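Local coordinates for disulfide oxidoreductase (PDB 2REM), which probably introduces or exchanges disulfide bonds in periplasmic proteins, as a thioredoxin-fold oxidoreductase of the DsbA family, at residues 5-11 and 178-182; 32-36 and 74-78; 42-47 and 172-176. All coordinates share one frame. Residues are numbered along the deposited sequence.

Contact 1 (5-11 and 178-182)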
loop_
_atom_site.group_PDB
_atom_site.type_symbol
_atom_site.label_atom_id
_atom_site.label_comp_id
_atom_site.label_asym_id
_atom_site.label_seq_id
_atom_site.Cartn_x
_atom_site.Cartn_y
_atom_site.Cartn_z
ATOM N N PRO A 5 12.431 19.291 0.842
ATOM C CA PRO A 5 12.395 18.303 1.912
ATOM C C PRO A 5 13.779 18.087 2.511
ATOM O O PRO A 5 14.783 18.043 1.779
ATOM C CB PRO A 5 11.958 17.033 1.188
ATOM C CG PRO A 5 11.063 17.563 0.100
ATOM C CD PRO A 5 11.784 18.792 -0.382
ATOM N N VAL A 6 13.794 17.933 3.831
ATOM C CA VAL A 6 14.994 17.815 4.658
ATOM C C VAL A 6 14.876 16.486 5.363
ATOM O O VAL A 6 13.813 16.166 5.905
ATOM C CB VAL A 6 14.999 18.926 5.750
ATOM C CG1 VAL A 6 16.157 18.741 6.783
ATOM C CG2 VAL A 6 15.048 20.304 5.095
ATOM N N VAL A 7 15.957 15.715 5.357
ATOM C CA VAL A 7 15.978 14.453 6.081
ATOM C C VAL A 7 15.702 14.736 7.551
ATOM O O VAL A 7 16.103 15.780 8.082
ATOM C CB VAL A 7 17.341 13.735 5.930
ATOM C CG1 VAL A 7 18.393 14.390 6.788
ATOM C CG2 VAL A 7 17.207 12.259 6.262
ATOM N N GLY A 8 15.006 13.808 8.194
ATOM C CA GLY A 8 14.613 13.972 9.565
ATOM C C GLY A 8 13.436 14.907 9.796
ATOM O O GLY A 8 12.910 14.929 10.895
ATOM N N GLU A 9 13.031 15.694 8.798
ATOM C CA GLU A 9 11.823 16.534 8.927
ATOM C C GLU A 9 10.758 16.029 7.992
ATOM O O GLU A 9 9.633 15.771 8.395
ATOM C CB GLU A 9 12.075 18.018 8.578
ATOM C CG GLU A 9 13.213 18.696 9.257
ATOM C CD GLU A 9 13.295 20.170 8.859
ATOM O OE1 GLU A 9 12.518 20.578 7.946
ATOM O OE2 GLU A 9 14.119 20.911 9.448
ATOM N N ASP A 10 11.132 15.866 6.727
ATOM C CA ASP A 10 10.184 15.541 5.675
ATOM C C ASP A 10 10.259 14.091 5.229
ATOM O O ASP A 10 9.328 13.573 4.632
ATOM C CB ASP A 10 10.405 16.488 4.505
ATOM C CG ASP A 10 10.299 17.931 4.928
ATOM O OD1 ASP A 10 9.198 18.338 5.334
ATOM O OD2 ASP A 10 11.317 18.648 4.904
ATOM N N TYR A 11 11.391 13.450 5.492
ATOM C CA TYR A 11 11.534 12.044 5.176
ATOM C C TYR A 11 12.670 11.532 6.051
ATOM O O TYR A 11 13.452 12.317 6.568
ATOM C CB TYR A 11 11.837 11.808 3.669
ATOM C CG TYR A 11 13.184 12.375 3.239
ATOM C CD1 TYR A 11 14.356 11.590 3.311
ATOM C CD2 TYR A 11 13.302 13.695 2.787
ATOM C CE1 TYR A 11 15.597 12.120 2.933
ATOM C CE2 TYR A 11 14.539 14.221 2.409
ATOM C CZ TYR A 11 15.676 13.425 2.491
ATOM O OH TYR A 11 16.907 13.935 2.132
ATOM N N ILE A 178 6.737 15.803 -1.167
ATOM C CA ILE A 178 8.019 15.270 -0.693
ATOM C C ILE A 178 8.364 14.058 -1.551
ATOM O O ILE A 178 9.530 13.842 -1.906
ATOM C CB ILE A 178 7.955 14.871 0.809
ATOM C CG1 ILE A 178 7.730 16.096 1.703
ATOM C CG2 ILE A 178 9.200 14.048 1.251
ATOM C CD1 ILE A 178 7.119 15.693 3.053
ATOM N N THR A 179 7.348 13.268 -1.876
ATOM C CA THR A 179 7.533 12.102 -2.730
ATOM C C THR A 179 8.070 12.549 -4.091
ATOM O O THR A 179 9.027 11.960 -4.602
ATOM C CB THR A 179 6.225 11.323 -2.917
ATOM O OG1 THR A 179 5.732 10.938 -1.640
ATOM C CG2 THR A 179 6.449 10.075 -3.765
ATOM N N ASP A 180 7.459 13.587 -4.662
ATOM C CA ASP A 180 7.915 14.165 -5.938
ATOM C C ASP A 180 9.382 14.539 -5.874
ATOM O O ASP A 180 10.158 14.205 -6.770
ATOM C CB ASP A 180 7.107 15.410 -6.306
ATOM C CG ASP A 180 5.726 15.082 -6.779
ATOM O OD1 ASP A 180 5.472 13.919 -7.137
ATOM O OD2 ASP A 180 4.897 16.003 -6.798
ATOM N N TYR A 181 9.755 15.258 -4.817
ATOM C CA TYR A 181 11.156 15.643 -4.618
ATOM C C TYR A 181 12.082 14.416 -4.605
ATOM O O TYR A 181 13.127 14.419 -5.270
ATOM C CB TYR A 181 11.328 16.470 -3.319
ATOM C CG TYR A 181 12.757 16.512 -2.832
ATOM C CD1 TYR A 181 13.221 15.590 -1.903
ATOM C CD2 TYR A 181 13.659 17.448 -3.347
ATOM C CE1 TYR A 181 14.542 15.614 -1.464
ATOM C CE2 TYR A 181 14.975 17.475 -2.931
ATOM C CZ TYR A 181 15.406 16.546 -1.983
ATOM O OH TYR A 181 16.708 16.560 -1.550
ATOM N N LEU A 182 11.705 13.397 -3.832
ATOM C CA LEU A 182 12.524 12.180 -3.688
ATOM C C LEU A 182 12.574 11.396 -4.986
ATOM O O LEU A 182 13.625 10.852 -5.335
ATOM C CB LEU A 182 11.986 11.259 -2.586
ATOM C CG LEU A 182 12.026 11.781 -1.146
ATOM C CD1 LEU A 182 11.210 10.832 -0.272
ATOM C CD2 LEU A 182 13.483 11.881 -0.676
HETATM O O HOH W 1 16.772 16.411 1.161
#
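The N-terminal loop 5-11 lies against one side of helix 172-190, anchoring the lead-in to edge strand 11-13 on the C-terminal helix of the thioredoxin fold; I178 and L182 also touch V167 of strand 165-167. P5 lays its ring on the helix: P5 CG sits 4.0 Å from I178 CG1, and P5 CD lies over the face of the Y181 ring, 3.8 Å from its centroid, a CH-pi contact. Y181 uses a t rotamer (chi1 161°) that places its ring against P5 CD. Y11, at the start of strand 11-13, takes chi1 p (65°) and offers a face to L182, whose CD2 stands almost on the ring normal, 3.8 Å from the centroid. L182 leaves its CA sideways, but its mt rotamer brings CD2 under that ring. I178 fits against P5, D10 and Y11: its CG2 approaches D10 O at 3.4 Å and Y11 CB at 4.2 Å, while its CD1 comes to 3.7 Å from D10 CB. The loop holds its own bend, with D10 OD2 bonded to V6 N (2.8 Å) and to H3. Direct contact is therefore apolar and CH-pi, and the polar link is indirect: one water bonds P5 O (2.6 Å), Y11 OH (2.7 Å) and Y181 OH (2.7 Å). With Y11 OH also bonded to R185, both tyrosines pack by their rings while their hydroxyls stay solvated or paired.

Contact 2 (32-36 and 74-78)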
loop_
_atom_site.group_PDB
_atom_site.type_symbol
_atom_site.label_atom_id
_atom_site.label_comp_id
_atom_site.label_asym_id
_atom_site.label_seq_id
_atom_site.Cartn_x
_atom_site.Cartn_y
_atom_site.Cartn_z
ATOM N N ILE A 32 2.469 2.075 1.875
ATOM C CA ILE A 32 2.039 1.139 2.904
ATOM C C ILE A 32 0.718 1.699 3.395
ATOM O O ILE A 32 0.634 2.861 3.821
ATOM C CB ILE A 32 3.057 1.003 4.054
ATOM C CG1 ILE A 32 4.436 0.602 3.500
ATOM C CG2 ILE A 32 2.529 0.037 5.154
ATOM C CD1 ILE A 32 5.540 0.510 4.557
ATOM N N PHE A 33 -0.338 0.899 3.242
ATOM C CA PHE A 33 -1.679 1.346 3.578
ATOM C C PHE A 33 -2.368 0.206 4.337
ATOM O O PHE A 33 -1.937 -0.958 4.287
ATOM C CB PHE A 33 -2.482 1.615 2.287
ATOM C CG PHE A 33 -2.993 0.342 1.655
ATOM C CD1 PHE A 33 -4.299 -0.103 1.895
ATOM C CD2 PHE A 33 -2.152 -0.440 0.885
ATOM C CE1 PHE A 33 -4.732 -1.300 1.378
ATOM C CE2 PHE A 33 -2.595 -1.631 0.352
ATOM C CZ PHE A 33 -3.875 -2.057 0.597
ATOM N N GLY A 34 -3.430 0.546 5.031
ATOM C CA GLY A 34 -4.379 -0.454 5.506
ATOM C C GLY A 34 -5.784 -0.017 5.119
ATOM O O GLY A 34 -6.126 1.168 5.200
ATOM N N TYR A 35 -6.611 -0.970 4.706
ATOM C CA TYR A 35 -8.033 -0.729 4.477
ATOM C C TYR A 35 -8.750 -0.200 5.719
ATOM O O TYR A 35 -9.703 0.578 5.615
ATOM C CB TYR A 35 -8.700 -2.020 3.986
ATOM C CG TYR A 35 -8.498 -2.307 2.509
ATOM C CD1 TYR A 35 -8.760 -1.323 1.545
ATOM C CD2 TYR A 35 -8.099 -3.565 2.075
ATOM C CE1 TYR A 35 -8.591 -1.579 0.208
ATOM C CE2 TYR A 35 -7.946 -3.840 0.716
ATOM C CZ TYR A 35 -8.191 -2.829 -0.201
ATOM O OH TYR A 35 -8.057 -3.061 -1.528
ATOM N N THR A 36 -8.262 -0.592 6.897
ATOM C CA THR A 36 -8.874 -0.174 8.156
ATOM C C THR A 36 -8.523 1.249 8.543
ATOM O O THR A 36 -9.091 1.790 9.492
ATOM C CB THR A 36 -8.483 -1.096 9.359
ATOM O OG1 THR A 36 -7.068 -1.092 9.547
ATOM C CG2 THR A 36 -8.974 -2.516 9.148
ATOM N N PHE A 74 -7.192 -7.620 6.703
ATOM C CA PHE A 74 -7.353 -6.719 5.574
ATOM C C PHE A 74 -6.140 -6.649 4.680
ATOM O O PHE A 74 -6.259 -6.383 3.475
ATOM C CB PHE A 74 -7.788 -5.339 6.051
ATOM C CG PHE A 74 -9.186 -5.325 6.492
ATOM C CD1 PHE A 74 -10.206 -5.300 5.542
ATOM C CD2 PHE A 74 -9.512 -5.421 7.845
ATOM C CE1 PHE A 74 -11.552 -5.315 5.927
ATOM C CE2 PHE A 74 -10.855 -5.436 8.235
ATOM C CZ PHE A 74 -11.873 -5.388 7.246
ATOM N N ALA A 75 -4.969 -6.887 5.268
ATOM C CA ALA A 75 -3.774 -7.030 4.448
ATOM C C ALA A 75 -3.960 -8.251 3.560
ATOM O O ALA A 75 -3.653 -8.239 2.378
ATOM C CB ALA A 75 -2.547 -7.227 5.316
ATOM N N ARG A 76 -4.409 -9.342 4.171
ATOM C CA ARG A 76 -4.610 -10.571 3.452
ATOM C C ARG A 76 -5.728 -10.426 2.402
ATOM O O ARG A 76 -5.612 -10.966 1.299
ATOM C CB ARG A 76 -4.864 -11.705 4.460
ATOM C CG ARG A 76 -4.405 -13.043 4.001
ATOM C CD ARG A 76 -4.566 -14.071 5.129
ATOM N NE ARG A 76 -3.542 -13.944 6.159
ATOM C CZ ARG A 76 -2.307 -14.434 6.095
ATOM N NH1 ARG A 76 -1.501 -14.253 7.139
ATOM N NH2 ARG A 76 -1.873 -15.113 5.006
ATOM N N ALA A 77 -6.787 -9.688 2.747
ATOM C CA ALA A 77 -7.854 -9.360 1.813
ATOM C C ALA A 77 -7.271 -8.676 0.573
ATOM O O ALA A 77 -7.539 -9.076 -0.538
ATOM C CB ALA A 77 -8.883 -8.451 2.449
ATOM N N TYR A 78 -6.505 -7.615 0.789
ATOM C CA TYR A 78 -5.883 -6.920 -0.328
ATOM C C TYR A 78 -5.083 -7.867 -1.205
ATOM O O TYR A 78 -5.218 -7.860 -2.419
ATOM C CB TYR A 78 -4.966 -5.783 0.152
ATOM C CG TYR A 78 -4.244 -5.198 -1.038
ATOM C CD1 TYR A 78 -4.916 -4.344 -1.923
ATOM C CD2 TYR A 78 -2.900 -5.534 -1.299
ATOM C CE1 TYR A 78 -4.271 -3.839 -3.061
ATOM C CE2 TYR A 78 -2.238 -5.030 -2.421
ATOM C CZ TYR A 78 -2.933 -4.189 -3.288
ATOM O OH TYR A 78 -2.294 -3.684 -4.384
#
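F33 at the strand end and Y35 in the loop after it interlock with Y78 of the helix, while T36 meets F74. The chain leaves the strand after F33, and the two rings on either side of G34 reach the helix at different points. F33 starts sideways, but its p rotamer swings the ring tip inward until F33 CZ is 3.6 Å from Y78 CD1. That edge enters the face of Y78 in a T-shaped pair, centroids 5.0 Å apart and planes at 81°. The CA-to-CB bond of Y35 points toward the helix, and its ring fits between F74 and Y78, one helical turn apart: Y35 CB meets F74 CD1 at 3.9 Å, Y35 CE2 meets Y78 CB at 3.6 Å, and Y35 OH reaches the edge of the Y78 ring, 3.4 Å from CD1. At the other end T36 CG2 presses on the F74 ring, 3.2 Å from CD2, a tight fit. Helix 71-83 follows strand 58-64 and, as in DsbA relatives, probably belongs to the helical insertion of the thioredoxin fold; here it packs on the end of strand 27-33, just before the CxxC of thioredoxin type at C37 and C40. F33 also lies against L62 of the neighbouring parallel strand 58-64, which Y78 touches too, while helix 87-101 closes over Y35 with M94, F95 and I98 and sends H91 against both F33 and Y35.

Contact 3 (42-47 and 172-176)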
loop_
_atom_site.group_PDB
_atom_site.type_symbol
_atom_site.label_atom_id
_atom_site.label_comp_id
_atom_site.label_asym_id
_atom_site.label_seq_id
_atom_site.Cartn_x
_atom_site.Cartn_y
_atom_site.Cartn_z
ATOM N N HIS A 42 -8.899 8.198 2.905
ATOM C CA HIS A 42 -9.037 9.595 2.507
ATOM C C HIS A 42 -7.984 9.972 1.479
ATOM O O HIS A 42 -8.219 10.802 0.611
ATOM C CB HIS A 42 -8.936 10.510 3.725
ATOM C CG HIS A 42 -10.080 10.377 4.686
ATOM N ND1 HIS A 42 -10.021 10.844 5.981
ATOM C CD2 HIS A 42 -11.311 9.825 4.543
ATOM C CE1 HIS A 42 -11.169 10.602 6.590
ATOM N NE2 HIS A 42 -11.966 9.975 5.740
ATOM N N PHE A 43 -6.826 9.342 1.583
ATOM C CA PHE A 43 -5.701 9.656 0.747
ATOM C C PHE A 43 -5.823 9.015 -0.615
ATOM O O PHE A 43 -5.240 9.498 -1.578
ATOM C CB PHE A 43 -4.450 9.120 1.432
ATOM C CG PHE A 43 -3.154 9.490 0.772
ATOM C CD1 PHE A 43 -2.956 10.738 0.180
ATOM C CD2 PHE A 43 -2.093 8.599 0.816
ATOM C CE1 PHE A 43 -1.704 11.077 -0.389
ATOM C CE2 PHE A 43 -0.863 8.924 0.260
ATOM C CZ PHE A 43 -0.683 10.167 -0.341
ATOM N N ASP A 44 -6.563 7.910 -0.699
ATOM C CA ASP A 44 -6.416 7.068 -1.861
ATOM C C ASP A 44 -6.689 7.785 -3.175
ATOM O O ASP A 44 -5.935 7.628 -4.126
ATOM C CB ASP A 44 -7.226 5.787 -1.759
ATOM C CG ASP A 44 -6.943 4.864 -2.924
ATOM O OD1 ASP A 44 -5.794 4.321 -3.042
ATOM O OD2 ASP A 44 -7.855 4.741 -3.743
ATOM N N SER A 45 -7.736 8.595 -3.230
ATOM C CA SER A 45 -8.072 9.260 -4.488
ATOM C C SER A 45 -6.962 10.198 -4.925
ATOM O O SER A 45 -6.622 10.218 -6.106
ATOM C CB SER A 45 -9.400 10.004 -4.394
ATOM O OG SER A 45 -9.237 11.157 -3.596
ATOM N N LYS A 46 -6.410 10.970 -3.980
ATOM C CA LYS A 46 -5.291 11.881 -4.274
ATOM C C LYS A 46 -4.074 11.058 -4.712
ATOM O O LYS A 46 -3.373 11.429 -5.658
ATOM C CB LYS A 46 -4.925 12.800 -3.081
ATOM C CG LYS A 46 -5.668 14.128 -3.024
ATOM C CD LYS A 46 -5.199 15.032 -1.857
ATOM C CE LYS A 46 -6.001 16.337 -1.768
ATOM N NZ LYS A 46 -7.344 16.165 -1.118
ATOM N N LEU A 47 -3.854 9.934 -4.029
ATOM C CA LEU A 47 -2.710 9.088 -4.308
ATOM C C LEU A 47 -2.844 8.416 -5.674
ATOM O O LEU A 47 -1.881 8.332 -6.432
ATOM C CB LEU A 47 -2.560 8.028 -3.221
ATOM C CG LEU A 47 -1.396 7.039 -3.411
ATOM C CD1 LEU A 47 -0.023 7.712 -3.477
ATOM C CD2 LEU A 47 -1.430 6.064 -2.294
ATOM N N PHE A 172 -1.573 15.173 3.191
ATOM C CA PHE A 172 -1.521 14.400 1.936
ATOM C C PHE A 172 -0.742 15.115 0.842
ATOM O O PHE A 172 0.093 14.496 0.186
ATOM C CB PHE A 172 -2.915 14.083 1.441
ATOM C CG PHE A 172 -3.687 13.177 2.361
ATOM C CD1 PHE A 172 -5.080 13.219 2.380
ATOM C CD2 PHE A 172 -3.017 12.329 3.234
ATOM C CE1 PHE A 172 -5.796 12.397 3.229
ATOM C CE2 PHE A 172 -3.728 11.492 4.102
ATOM C CZ PHE A 172 -5.119 11.541 4.104
ATOM N N GLU A 173 -1.019 16.410 0.657
ATOM C CA GLU A 173 -0.314 17.208 -0.354
ATOM C C GLU A 173 1.184 17.303 -0.103
ATOM O O GLU A 173 1.979 17.170 -1.027
ATOM C CB GLU A 173 -0.900 18.609 -0.489
ATOM C CG GLU A 173 -1.595 18.816 -1.812
ATOM C CD GLU A 173 -2.846 17.981 -1.937
ATOM O OE1 GLU A 173 -3.665 18.000 -0.981
ATOM O OE2 GLU A 173 -3.019 17.311 -2.986
ATOM N N ASP A 174 1.550 17.558 1.147
ATOM C CA ASP A 174 2.954 17.612 1.550
ATOM C C ASP A 174 3.602 16.256 1.290
ATOM O O ASP A 174 4.725 16.148 0.798
ATOM C CB ASP A 174 3.032 17.998 3.028
ATOM C CG ASP A 174 4.448 18.198 3.520
ATOM O OD1 ASP A 174 4.743 17.719 4.651
ATOM O OD2 ASP A 174 5.270 18.843 2.804
ATOM N N THR A 175 2.888 15.206 1.654
ATOM C CA THR A 175 3.394 13.862 1.442
ATOM C C THR A 175 3.745 13.628 -0.026
ATOM O O THR A 175 4.818 13.083 -0.331
ATOM C CB THR A 175 2.393 12.821 1.949
ATOM O OG1 THR A 175 2.397 12.895 3.364
ATOM C CG2 THR A 175 2.823 11.416 1.562
ATOM N N LEU A 176 2.859 14.066 -0.920
ATOM C CA LEU A 176 3.049 13.881 -2.360
ATOM C C LEU A 176 4.146 14.793 -2.909
ATOM O O LEU A 176 4.911 14.375 -3.781
ATOM C CB LEU A 176 1.732 14.056 -3.113
ATOM C CG LEU A 176 0.743 12.882 -2.894
ATOM C CD1 LEU A 176 -0.499 13.030 -3.775
ATOM C CD2 LEU A 176 1.389 11.508 -3.104
#
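F43 and F172 form the apolar centre, an offset stack with centroids 4.7 Å apart and planes at 27°; F43 CD1 comes within 3.4 Å of F172 CG, and F43 CB lies over the F172 face, 3.7 Å from its centroid. Deeper in, L176 CD2 meets the edge of the F43 ring at CZ (3.7 Å) and L47 CD1 at 4.1 Å, one turn further along both helices. Outward, H42 CB touches the F172 edge at CE1 (3.7 Å), and K46 CD passes 4.1 Å from F172 CB. At the solvent-exposed edge K46 CE lies 3.0 Å from E173 OE1, but K46 NZ is 4.1 Å from that oxygen, so the opposite charges lie near each other, beyond a salt bridge. The short segments cross at -43°, axes 10.7 Å apart at closest approach. Helix 38-52, which carries the CxxC at its start, thus packs beside the beginning of helix 172-190, both resting on the sheet: F43 and L47 on E31 of strand 27-33, L47 and T175 on I159 of strand 158-161.

Contacts 1 and 3 share helix 172-190: its first turns meet helix 38-52 in contact 3, and the next meet the N-terminal loop in contact 1, so one helix ties two distant parts of the chain together. Contact 2 lies nearest the middle of the molecule; its strand 27-33 leads into helix 38-52 of contact 3, and the centres of contacts 2 and 3 lie about 17 Å apart. Contact 2 turns on a T-shaped pair, contact 3 on an offset stack that gives way to a charged, exposed edge, and contact 1 on CH-pi contacts. The centre of contact 1 lies about 19 Å from that of the chain, yet it is largely buried, with a water joining a backbone carbonyl and two tyrosine hydroxyls.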